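Local coordinates for protein hydrazine synthase subunit alpha (Candidatus Kuenenia stuttgartiensis, PDB 5C2V) that forms, within the hydrazine synthase complex, the subunit that condenses hydroxylamine with ammonia to yield hydrazine, carrying two c-type hemes, at residues Ser287-Val299 / Tyr337-Leu349. Residues are numbered along the deposited sequence; the frame is centred on the assembly and turned at random.
Sequences SQAKITFGDRKIV and YRSPYPLPDDRML
Phe293 lies against Pro344: Pro344 CG sits 4.0 Å from the centroid of the Phe293 ring, over one face, a CH-pi contact. The compact proline ring suits this place because it offers CH groups to the face, with Pro344 CD, next to the nitrogen, 3.6 Å from Phe293 CE2 at the rim. At the ring's edge, in its plane, sits the carbonyl oxygen of Pro342, where the aromatic hydrogens are weakly positive. A chi1 of -58° sets CG of Phe293 anti to the carbonyl carbon, and the side chain runs alongside Pro344, pointing the same way.

Farther along, Pro342 CB meets Thr292 CG2 at 3.9 Å, the two side chains crossing at about a right angle, and Pro342 CD packs on Lys290 CB. Lysine is long enough to pack its methylenes here while its charged end makes a cation-pi contact with Trp232: Lys290 CD lies 3.2 Å from the Pro340 carbonyl oxygen, and CE comes within 3.5 Å of Tyr341 CD2. At the far end the extended Gln288 carries its amide to the backbone, where OE1 accepts the Ser339 N-H at 2.6 Å, the donor tilted 22° from the carbonyl plane.

Behind this layer, Val299 CG1 touches Pro340 CB and the sulfur of Met348. Thr292 OG1 ties its turn together, accepting from Lys297 N and donating to Asp295 OD1, while Lys23 pairs with Asp346.

Strands 289-291 and 337-342 run nearly parallel (11°) and open consecutive four-stranded antiparallel sheets, consistent with neighbouring blades of the N-terminal six-bladed beta-propeller. Mostly apolar packing joins them, with Gln288 adding a side-chain-to-backbone hydrogen bond at one end.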
ATOM      1  N   SER D 287     -20.297  -1.933   4.601  1.00 59.61           N
ATOM      2  CA  SER D 287     -21.532  -2.671   4.866  1.00 49.69           C
ATOM      3  C   SER D 287     -22.755  -1.769   4.968  1.00 52.91           C
ATOM      4  O   SER D 287     -22.630  -0.550   5.062  1.00 44.16           O
ATOM      5  CB  SER D 287     -21.393  -3.491   6.151  1.00 41.89           C
ATOM      6  OG  SER D 287     -21.314  -2.650   7.288  1.00 54.31           O
ATOM      7  N   GLN D 288     -23.934  -2.389   4.939  1.00 53.30           N
ATOM      8  CA  GLN D 288     -25.205  -1.690   5.122  1.00 42.39           C
ATOM      9  C   GLN D 288     -25.388  -0.576   4.095  1.00 47.78           C
ATOM     10  O   GLN D 288     -25.803   0.533   4.429  1.00 53.79           O
ATOM     11  CB  GLN D 288     -25.299  -1.133   6.545  1.00 45.61           C
ATOM     12  CG  GLN D 288     -25.159  -2.200   7.624  1.00 52.13           C
ATOM     13  CD  GLN D 288     -24.837  -1.624   8.990  1.00 71.23           C
ATOM     14  OE1 GLN D 288     -24.985  -0.425   9.220  1.00 69.27           O
ATOM     15  NE2 GLN D 288     -24.392  -2.479   9.903  1.00 77.76           N
ATOM     16  N   ALA D 289     -25.077  -0.888   2.841  1.00 47.37           N
ATOM     17  CA  ALA D 289     -25.134   0.091   1.762  1.00 49.59           C
ATOM     18  C   ALA D 289     -26.561   0.340   1.287  1.00 69.10           C
ATOM     19  O   ALA D 289     -27.312  -0.597   1.011  1.00 44.09           O
ATOM     20  CB  ALA D 289     -24.266  -0.364   0.598  1.00 46.03           C
ATOM     21  N   LYS D 290     -26.928   1.615   1.199  1.00 60.58           N
ATOM     22  CA  LYS D 290     -28.219   2.020   0.657  1.00 49.42           C
ATOM     23  C   LYS D 290     -28.026   3.204  -0.286  1.00 62.02           C
ATOM     24  O   LYS D 290     -26.961   3.819  -0.304  1.00 69.13           O
ATOM     25  CB  LYS D 290     -29.197   2.374   1.781  1.00 47.18           C
ATOM     26  CG  LYS D 290     -29.489   1.219   2.728  1.00 49.25           C
ATOM     27  CD  LYS D 290     -30.575   1.570   3.729  1.00 58.36           C
ATOM     28  CE  LYS D 290     -30.700   0.497   4.799  1.00 61.15           C
ATOM     29  NZ  LYS D 290     -30.972  -0.846   4.216  1.00 41.38           N
ATOM     30  N   ILE D 291     -29.051   3.519  -1.072  1.00 66.88           N
ATOM     31  CA  ILE D 291     -28.932   4.559  -2.089  1.00 60.96           C
ATOM     32  C   ILE D 291     -29.932   5.696  -1.880  1.00 60.37           C
ATOM     33  O   ILE D 291     -31.117   5.457  -1.648  1.00 67.51           O
ATOM     34  CB  ILE D 291     -29.120   3.973  -3.503  1.00 44.25           C
ATOM     35  CG1 ILE D 291     -28.228   2.743  -3.687  1.00 62.12           C
ATOM     36  CG2 ILE D 291     -28.822   5.022  -4.564  1.00 53.97           C
ATOM     37  CD1 ILE D 291     -28.318   2.118  -5.059  1.00 52.53           C
ATOM     38  N   THR D 292     -29.443   6.931  -1.966  1.00 60.99           N
ATOM     39  CA  THR D 292     -30.289   8.110  -1.809  1.00 63.85           C
ATOM     40  C   THR D 292     -31.118   8.367  -3.060  1.00 70.36           C
ATOM     41  O   THR D 292     -30.694   8.063  -4.173  1.00 76.92           O
ATOM     42  CB  THR D 292     -29.461   9.369  -1.500  1.00 56.37           C
ATOM     43  OG1 THR D 292     -28.574   9.638  -2.593  1.00 61.29           O
ATOM     44  CG2 THR D 292     -28.653   9.176  -0.229  1.00 54.23           C
ATOM     45  N   PHE D 293     -32.313   8.911  -2.866  1.00 69.81           N
ATOM     46  CA  PHE D 293     -33.222   9.184  -3.972  1.00 67.13           C
ATOM     47  C   PHE D 293     -32.951  10.510  -4.686  1.00 65.22           C
ATOM     48  O   PHE D 293     -33.020  10.580  -5.913  1.00 70.74           O
ATOM     49  CB  PHE D 293     -34.662   9.128  -3.462  1.00 64.66           C
ATOM     50  CG  PHE D 293     -35.021   7.808  -2.843  1.00 59.58           C
ATOM     51  CD1 PHE D 293     -35.474   6.762  -3.629  1.00 54.85           C
ATOM     52  CD2 PHE D 293     -34.872   7.601  -1.481  1.00 60.24           C
ATOM     53  CE1 PHE D 293     -35.792   5.540  -3.065  1.00 71.53           C
ATOM     54  CE2 PHE D 293     -35.188   6.381  -0.912  1.00 56.89           C
ATOM     55  CZ  PHE D 293     -35.648   5.350  -1.705  1.00 46.57           C
ATOM     56  N   GLY D 294     -32.654  11.560  -3.925  1.00 75.71           N
ATOM     57  CA  GLY D 294     -32.459  12.876  -4.511  1.00 62.00           C
ATOM     58  C   GLY D 294     -31.226  13.062  -5.379  1.00 69.75           C
ATOM     59  O   GLY D 294     -31.342  13.389  -6.561  1.00 61.26           O
ATOM     60  N   ASP D 295     -30.045  12.855  -4.805  1.00 71.50           N
ATOM     61  CA  ASP D 295     -28.798  13.007  -5.555  1.00 67.87           C
ATOM     62  C   ASP D 295     -28.237  11.671  -6.036  1.00 57.06           C
ATOM     63  O   ASP D 295     -27.170  11.629  -6.651  1.00 69.99           O
ATOM     64  CB  ASP D 295     -27.750  13.750  -4.719  1.00 66.95           C
ATOM     65  CG  ASP D 295     -27.762  13.343  -3.260  1.00 73.54           C
ATOM     66  OD1 ASP D 295     -28.121  12.184  -2.963  1.00 63.20           O
ATOM     67  OD2 ASP D 295     -27.410  14.187  -2.409  1.00 61.95           O
ATOM     68  N   ARG D 296     -28.958  10.592  -5.743  1.00 61.97           N
ATOM     69  CA  ARG D 296     -28.558   9.242  -6.143  1.00 70.82           C
ATOM     70  C   ARG D 296     -27.154   8.885  -5.667  1.00 69.95           C
ATOM     71  O   ARG D 296     -26.250   8.668  -6.474  1.00 69.88           O
ATOM     72  CB  ARG D 296     -28.648   9.086  -7.663  1.00 60.71           C
ATOM     73  CG  ARG D 296     -30.020   8.676  -8.165  1.00 50.20           C
ATOM     74  CD  ARG D 296     -30.109   8.810  -9.675  1.00 59.35           C
ATOM     75  NE  ARG D 296     -31.097   7.901 -10.248  1.00 62.58           N
ATOM     76  CZ  ARG D 296     -30.790   6.788 -10.907  1.00 58.61           C
ATOM     77  NH1 ARG D 296     -29.519   6.451 -11.082  1.00 67.16           N
ATOM     78  NH2 ARG D 296     -31.749   6.015 -11.394  1.00 61.27           N
ATOM     79  N   LYS D 297     -26.981   8.817  -4.353  1.00 65.96           N
ATOM     80  CA  LYS D 297     -25.691   8.471  -3.773  1.00 63.99           C
ATOM     81  C   LYS D 297     -25.763   7.145  -3.033  1.00 67.42           C
ATOM     82  O   LYS D 297     -26.688   6.908  -2.257  1.00 74.24           O
ATOM     83  CB  LYS D 297     -25.214   9.567  -2.817  1.00 57.09           C
ATOM     84  CG  LYS D 297     -24.923  10.902  -3.476  1.00 67.37           C
ATOM     85  CD  LYS D 297     -24.455  11.922  -2.449  1.00 42.14           C
ATOM     86  CE  LYS D 297     -24.126  13.254  -3.100  1.00 57.84           C
ATOM     87  NZ  LYS D 297     -23.694  14.266  -2.097  1.00 62.41           N
ATOM     88  N   ILE D 298     -24.782   6.283  -3.271  1.00 61.56           N
ATOM     89  CA  ILE D 298     -24.647   5.082  -2.470  1.00 64.98           C
ATOM     90  C   ILE D 298     -24.007   5.490  -1.156  1.00 63.95           C
ATOM     91  O   ILE D 298     -22.872   5.969  -1.132  1.00 66.80           O
ATOM     92  CB  ILE D 298     -23.783   4.006  -3.158  1.00 54.72           C
ATOM     93  CG1 ILE D 298     -24.343   3.661  -4.539  1.00 64.16           C
ATOM     94  CG2 ILE D 298     -23.689   2.761  -2.287  1.00 52.58           C
ATOM     95  CD1 ILE D 298     -23.496   2.668  -5.306  1.00 49.69           C
ATOM     96  N   VAL D 299     -24.745   5.295  -0.070  1.00 60.90           N
ATOM     97  CA  VAL D 299     -24.280   5.656   1.260  1.00 47.18           C
ATOM     98  C   VAL D 299     -24.081   4.389   2.067  1.00 61.67           C
ATOM     99  O   VAL D 299     -25.001   3.583   2.206  1.00 60.14           O
ATOM    100  CB  VAL D 299     -25.270   6.589   1.982  1.00 50.92           C
ATOM    101  CG1 VAL D 299     -24.836   6.813   3.424  1.00 57.54           C
ATOM    102  CG2 VAL D 299     -25.393   7.911   1.244  1.00 57.81           C
ATOM    103  N   TYR D 337     -21.050   5.506  13.730  1.00 64.67           N
ATOM    104  CA  TYR D 337     -22.291   5.453  12.965  1.00 58.87           C
ATOM    105  C   TYR D 337     -22.578   4.050  12.444  1.00 62.33           C
ATOM    106  O   TYR D 337     -21.660   3.281  12.156  1.00 65.07           O
ATOM    107  CB  TYR D 337     -22.238   6.432  11.789  1.00 47.68           C
ATOM    108  CG  TYR D 337     -22.263   7.892  12.182  1.00 66.04           C
ATOM    109  CD1 TYR D 337     -21.121   8.525  12.656  1.00 67.72           C
ATOM    110  CD2 TYR D 337     -23.426   8.641  12.064  1.00 55.10           C
ATOM    111  CE1 TYR D 337     -21.140   9.861  13.011  1.00 68.13           C
ATOM    112  CE2 TYR D 337     -23.455   9.977  12.417  1.00 63.95           C
ATOM    113  CZ  TYR D 337     -22.309  10.581  12.888  1.00 73.70           C
ATOM    114  OH  TYR D 337     -22.332  11.911  13.240  1.00 75.19           O
ATOM    115  N   ARG D 338     -23.861   3.724  12.324  1.00 60.87           N
ATOM    116  CA  ARG D 338     -24.289   2.456  11.750  1.00 56.48           C
ATOM    117  C   ARG D 338     -25.720   2.557  11.223  1.00 63.90           C
ATOM    118  O   ARG D 338     -26.486   3.435  11.634  1.00 63.02           O
ATOM    119  CB  ARG D 338     -24.183   1.333  12.787  1.00 49.89           C
ATOM    120  CG  ARG D 338     -25.195   1.440  13.914  1.00 65.57           C
ATOM    121  CD  ARG D 338     -24.876   0.515  15.076  1.00 61.42           C
ATOM    122  NE  ARG D 338     -24.927  -0.895  14.708  1.00 55.15           N
ATOM    123  CZ  ARG D 338     -24.817  -1.895  15.579  1.00 60.98           C
ATOM    124  NH1 ARG D 338     -24.654  -1.636  16.869  1.00 57.20           N
ATOM    125  NH2 ARG D 338     -24.873  -3.152  15.161  1.00 74.77           N
ATOM    126  N   SER D 339     -26.060   1.653  10.309  1.00 66.79           N
ATOM    127  CA  SER D 339     -27.414   1.518   9.769  1.00 62.85           C
ATOM    128  C   SER D 339     -28.042   2.821   9.268  1.00 65.28           C
ATOM    129  O   SER D 339     -29.032   3.286   9.832  1.00 74.53           O
ATOM    130  CB  SER D 339     -28.324   0.896  10.829  1.00 69.75           C
ATOM    131  OG  SER D 339     -27.764  -0.301  11.343  1.00 85.04           O
ATOM    132  N   PRO D 340     -27.472   3.414   8.206  1.00 70.48           N
ATOM    133  CA  PRO D 340     -28.077   4.623   7.635  1.00 71.65           C
ATOM    134  C   PRO D 340     -29.317   4.299   6.803  1.00 73.35           C
ATOM    135  O   PRO D 340     -29.340   3.268   6.132  1.00 54.70           O
ATOM    136  CB  PRO D 340     -26.958   5.187   6.760  1.00 66.06           C
ATOM    137  CG  PRO D 340     -26.203   3.978   6.319  1.00 66.01           C
ATOM    138  CD  PRO D 340     -26.267   2.997   7.464  1.00 62.83           C
ATOM    139  N   TYR D 341     -30.331   5.158   6.848  1.00 81.15           N
ATOM    140  CA  TYR D 341     -31.544   4.931   6.066  1.00 78.27           C
ATOM    141  C   TYR D 341     -32.042   6.183   5.345  1.00 60.73           C
ATOM    142  O   TYR D 341     -32.790   6.974   5.919  1.00 66.43           O
ATOM    143  CB  TYR D 341     -32.660   4.373   6.946  1.00 70.19           C
ATOM    144  CG  TYR D 341     -33.653   3.557   6.155  1.00 68.01           C
ATOM    145  CD1 TYR D 341     -34.698   4.168   5.475  1.00 71.73           C
ATOM    146  CD2 TYR D 341     -33.530   2.178   6.065  1.00 65.28           C
ATOM    147  CE1 TYR D 341     -35.600   3.428   4.741  1.00 56.68           C
ATOM    148  CE2 TYR D 341     -34.426   1.428   5.333  1.00 63.21           C
ATOM    149  CZ  TYR D 341     -35.458   2.059   4.673  1.00 71.86           C
ATOM    150  OH  TYR D 341     -36.352   1.313   3.945  1.00 75.39           O
ATOM    151  N   PRO D 342     -31.616   6.371   4.086  1.00 62.36           N
ATOM    152  CA  PRO D 342     -32.044   7.522   3.281  1.00 66.78           C
ATOM    153  C   PRO D 342     -33.554   7.543   3.038  1.00 73.65           C
ATOM    154  O   PRO D 342     -34.174   6.487   2.905  1.00 48.60           O
ATOM    155  CB  PRO D 342     -31.291   7.333   1.956  1.00 67.59           C
ATOM    156  CG  PRO D 342     -30.230   6.311   2.235  1.00 66.53           C
ATOM    157  CD  PRO D 342     -30.777   5.440   3.314  1.00 60.07           C
ATOM    158  N   LEU D 343     -34.131   8.740   2.979  1.00 73.61           N
ATOM    159  CA  LEU D 343     -35.550   8.898   2.680  1.00 81.33           C
ATOM    160  C   LEU D 343     -35.743   9.617   1.348  1.00 80.32           C
ATOM    161  O   LEU D 343     -34.898  10.414   0.943  1.00 81.74           O
ATOM    162  CB  LEU D 343     -36.258   9.673   3.797  1.00 79.79           C
ATOM    163  CG  LEU D 343     -36.613   8.933   5.090  1.00 82.26           C
ATOM    164  CD1 LEU D 343     -37.331   9.867   6.054  1.00 80.80           C
ATOM    165  CD2 LEU D 343     -37.465   7.711   4.794  1.00 79.48           C
ATOM    166  N   PRO D 344     -36.862   9.333   0.660  1.00 83.89           N
ATOM    167  CA  PRO D 344     -37.252  10.021  -0.578  1.00 72.70           C
ATOM    168  C   PRO D 344     -37.433  11.527  -0.392  1.00 67.13           C
ATOM    169  O   PRO D 344     -37.492  12.269  -1.372  1.00 88.16           O
ATOM    170  CB  PRO D 344     -38.581   9.353  -0.941  1.00 82.19           C
ATOM    171  CG  PRO D 344     -38.479   7.994  -0.353  1.00 69.43           C
ATOM    172  CD  PRO D 344     -37.736   8.179   0.939  1.00 70.00           C
ATOM    173  N   ASP D 345     -37.513  11.965   0.861  1.00 71.01           N
ATOM    174  CA  ASP D 345     -37.665  13.376   1.194  1.00 73.11           C
ATOM    175  C   ASP D 345     -36.302  14.049   1.280  1.00 87.44           C
ATOM    176  O   ASP D 345     -36.197  15.205   1.693  1.00 81.64           O
ATOM    177  CB  ASP D 345     -38.409  13.543   2.519  1.00 85.88           C
ATOM    178  CG  ASP D 345     -39.684  12.733   2.576  1.00 94.77           C
ATOM    179  OD1 ASP D 345     -40.313  12.542   1.515  1.00120.15           O
ATOM    180  OD2 ASP D 345     -40.055  12.285   3.681  1.00 89.87           O
ATOM    181  N   ASP D 346     -35.269  13.293   0.909  1.00 90.15           N
ATOM    182  CA  ASP D 346     -33.869  13.703   1.023  1.00 85.72           C
ATOM    183  C   ASP D 346     -33.460  13.848   2.484  1.00 79.26           C
ATOM    184  O   ASP D 346     -32.543  14.601   2.810  1.00 72.40           O
ATOM    185  CB  ASP D 346     -33.604  15.008   0.266  1.00 68.69           C
ATOM    186  CG  ASP D 346     -33.851  14.877  -1.222  1.00 82.93           C
ATOM    187  OD1 ASP D 346     -33.762  13.745  -1.741  1.00 75.89           O
ATOM    188  OD2 ASP D 346     -34.134  15.906  -1.873  1.00 80.28           O
ATOM    189  N   ARG D 347     -34.146  13.119   3.359  1.00 82.68           N
ATOM    190  CA  ARG D 347     -33.719  13.011   4.745  1.00 79.42           C
ATOM    191  C   ARG D 347     -33.065  11.653   4.958  1.00 75.79           C
ATOM    192  O   ARG D 347     -33.057  10.816   4.055  1.00 67.11           O
ATOM    193  CB  ARG D 347     -34.901  13.194   5.699  1.00 86.16           C
ATOM    194  CG  ARG D 347     -35.616  14.528   5.558  1.00 93.83           C
ATOM    195  CD  ARG D 347     -36.717  14.679   6.599  1.00 94.80           C
ATOM    196  NE  ARG D 347     -37.779  13.693   6.423  1.00 93.46           N
ATOM    197  CZ  ARG D 347     -38.805  13.545   7.254  1.00 76.93           C
ATOM    198  NH1 ARG D 347     -38.908  14.318   8.326  1.00 78.27           N
ATOM    199  NH2 ARG D 347     -39.727  12.622   7.016  1.00 78.96           N
ATOM    200  N   MET D 348     -32.523  11.431   6.150  1.00 80.49           N
ATOM    201  CA  MET D 348     -31.921  10.144   6.469  1.00 70.37           C
ATOM    202  C   MET D 348     -31.988   9.853   7.965  1.00 66.00           C
ATOM    203  O   MET D 348     -31.822  10.752   8.791  1.00 72.81           O
ATOM    204  CB  MET D 348     -30.470  10.102   5.978  1.00 58.37           C
ATOM    205  CG  MET D 348     -29.798   8.744   6.117  1.00 75.67           C
ATOM    206  SD  MET D 348     -28.267   8.615   5.171  1.00 69.13           S
ATOM    207  CE  MET D 348     -27.326   9.976   5.853  1.00 63.19           C
ATOM    208  N   LEU D 349     -32.227   8.592   8.307  1.00 63.92           N
ATOM    209  CA  LEU D 349     -32.197   8.151   9.695  1.00 71.38           C
ATOM    210  C   LEU D 349     -30.930   7.347   9.948  1.00 82.57           C
ATOM    211  O   LEU D 349     -30.636   6.395   9.225  1.00 75.14           O
ATOM    212  CB  LEU D 349     -33.433   7.314  10.033  1.00 69.42           C
ATOM    213  CG  LEU D 349     -34.733   8.069  10.314  1.00 69.43           C
ATOM    214  CD1 LEU D 349     -35.893   7.096  10.451  1.00 62.11           C
ATOM    215  CD2 LEU D 349     -34.596   8.917  11.568  1.00 62.00           C
TER